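Local atomic coordinates of dihydropteroate synthase (Burkholderia cenocepacia, PDB entry 2Y5J), a protein that probably catalyses the condensation of para-aminobenzoate with 6-hydroxymethyl-7,8-dihydropterin diphosphate to give 7,8-dihydropteroate, the immediate precursor of folate derivatives. Residues C13-L18 / G117-N122. Numbering follows the deposited sequence.
Sequences CGRFEL and GADLIN. With EDO (1,2-ethanediol), chain E.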
# COMPACT_ATOMS: atom_id res chain seq x y z
N CYS A 13 -3.74 -4.84 -11.98
CA CYS A 13 -3.92 -3.52 -11.39
C CYS A 13 -4.18 -2.50 -12.48
O CYS A 13 -3.29 -1.79 -12.90
CB CYS A 13 -2.76 -3.27 -10.42
SG CYS A 13 -1.97 -1.67 -10.21
N GLY A 14 -5.44 -2.42 -12.92
CA GLY A 14 -5.83 -1.41 -13.89
C GLY A 14 -5.23 -1.76 -15.24
O GLY A 14 -5.38 -2.89 -15.69
N ARG A 15 -4.51 -0.82 -15.83
CA ARG A 15 -3.85 -0.99 -17.11
C ARG A 15 -2.77 -2.07 -17.11
O ARG A 15 -2.41 -2.54 -18.19
CB ARG A 15 -3.20 0.33 -17.57
CG ARG A 15 -4.20 1.40 -18.04
CD ARG A 15 -3.45 2.70 -18.35
NE ARG A 15 -3.17 3.50 -17.16
CZ ARG A 15 -2.40 4.59 -17.14
NH1 ARG A 15 -1.77 5.00 -18.24
NH2 ARG A 15 -2.22 5.20 -15.98
N PHE A 16 -2.29 -2.46 -15.92
CA PHE A 16 -1.05 -3.21 -15.78
C PHE A 16 -1.24 -4.56 -15.10
O PHE A 16 -1.96 -4.71 -14.11
CB PHE A 16 -0.06 -2.36 -15.00
CG PHE A 16 0.16 -0.99 -15.60
CD1 PHE A 16 0.97 -0.81 -16.71
CD2 PHE A 16 -0.47 0.12 -15.06
CE1 PHE A 16 1.19 0.45 -17.24
CE2 PHE A 16 -0.25 1.39 -15.57
CZ PHE A 16 0.57 1.55 -16.66
N GLU A 17 -0.63 -5.59 -15.67
CA GLU A 17 -0.62 -6.89 -15.04
C GLU A 17 0.74 -6.86 -14.34
O GLU A 17 1.78 -6.73 -15.00
CB GLU A 17 -0.70 -7.99 -16.11
CG GLU A 17 -2.08 -8.55 -16.46
CD GLU A 17 -2.35 -8.59 -17.96
OE1 GLU A 17 -2.37 -7.48 -18.56
OE2 GLU A 17 -2.54 -9.71 -18.52
N LEU A 18 0.76 -6.94 -13.01
CA LEU A 18 1.98 -6.63 -12.30
C LEU A 18 2.36 -7.98 -11.74
O LEU A 18 1.54 -8.73 -11.22
CB LEU A 18 1.77 -5.65 -11.16
CG LEU A 18 1.44 -4.18 -11.42
CD1 LEU A 18 1.23 -3.48 -10.07
CD2 LEU A 18 2.43 -3.41 -12.26
N GLY A 117 -9.38 7.22 -15.01
CA GLY A 117 -8.32 6.22 -15.22
C GLY A 117 -7.22 6.00 -14.18
O GLY A 117 -6.04 6.00 -14.55
N ALA A 118 -7.53 5.84 -12.89
CA ALA A 118 -6.55 5.46 -11.86
C ALA A 118 -6.46 3.95 -11.89
O ALA A 118 -7.46 3.31 -12.23
CB ALA A 118 -7.00 5.91 -10.48
N ASP A 119 -5.31 3.37 -11.53
CA ASP A 119 -5.12 1.94 -11.69
C ASP A 119 -5.31 1.06 -10.45
O ASP A 119 -5.39 -0.16 -10.58
CB ASP A 119 -3.73 1.66 -12.28
CG ASP A 119 -3.53 2.38 -13.59
OD1 ASP A 119 -4.04 1.86 -14.61
OD2 ASP A 119 -2.87 3.44 -13.63
N LEU A 120 -5.32 1.69 -9.27
CA LEU A 120 -5.33 0.99 -7.99
C LEU A 120 -5.85 1.87 -6.88
O LEU A 120 -5.50 3.06 -6.76
CB LEU A 120 -3.89 0.58 -7.67
CG LEU A 120 -3.33 -0.12 -6.43
CD1 LEU A 120 -1.80 -0.08 -6.56
CD2 LEU A 120 -3.68 0.50 -5.09
N ILE A 121 -6.71 1.29 -6.05
CA ILE A 121 -7.29 2.04 -4.95
C ILE A 121 -6.66 1.54 -3.66
O ILE A 121 -6.66 0.35 -3.39
CB ILE A 121 -8.81 1.83 -4.82
CG1 ILE A 121 -9.54 2.29 -6.09
CG2 ILE A 121 -9.33 2.67 -3.66
CD1 ILE A 121 -9.49 3.80 -6.35
N ASN A 122 -6.17 2.48 -2.86
CA ASN A 122 -5.56 2.22 -1.57
C ASN A 122 -6.42 2.74 -0.41
O ASN A 122 -6.60 3.96 -0.27
CB ASN A 122 -4.24 2.98 -1.57
CG ASN A 122 -3.16 2.26 -0.83
OD1 ASN A 122 -3.22 2.10 0.39
ND2 ASN A 122 -2.21 1.73 -1.57
C1 EDO E . -6.96 2.00 -15.54
O1 EDO E . -6.74 3.16 -14.72
C2 EDO E . -7.86 0.94 -14.92
O2 EDO E . -7.87 -0.19 -15.80
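Arg15 takes hold of the Asp119 carboxylate side-on, with NE and NH2 each serving a different oxygen. Arg15 NE donates to Asp119 OD1 at 3.2 Å. Arg15 NH2 donates to Asp119 OD2 at 3.0 Å, and both bonds belong to the salt bridge. Both oxygens offer their syn lone pairs, and the guanidinium and carboxylate planes lie only 21° apart. The backbone joins in: Arg15 N points almost straight at Asp119 OD1 (3.0 Å, 173° at the hydrogen), arriving on the anti side and somewhat out of the carboxylate plane. OD1 thus accepts twice from one residue: Arg15 CG lies beside the backbone N, anti to the carbonyl carbon, and the bend at chi3 (-81°) brings NE to the oxygen that Arg15 N already holds. Phe16 adds an aromatic edge. Its ring turns that edge to the acid, Phe16 CE2 lying 3.9 Å from Asp119 OD2, and the same CE2 lies above one face of the guanidinium, offset toward its rim.

Further along, Cys13 SG rests against Leu120 CB at 3.9 Å, a small apolar contact beside the polar grip. A 1,2-ethanediol, probably from the crystallisation liquor, lies alongside, its O1 hydrogen-bonded to Ala118 O; the diol is also hydrogen-bonded to Asn140 OD1.

What positions the pair is mostly backbone. Cys13 to Phe16 form a type II' turn with Gly14 at positive phi, which aims Arg15 N at the acid. Leu100 N also donates to Asp119 OD2, and Arg94 O receives Arg15 NH1, so both charged groups have further anchors. Gly117 ends helix 107-115 in a Schellman motif, and Asp119 immediately precedes strand 120-123. The contact therefore pins the N-terminal beta hairpin, strands 11-13 and 16-18, to the N-terminal end of a parallel strand of the TIM barrel, the fold of dihydropteroate synthases.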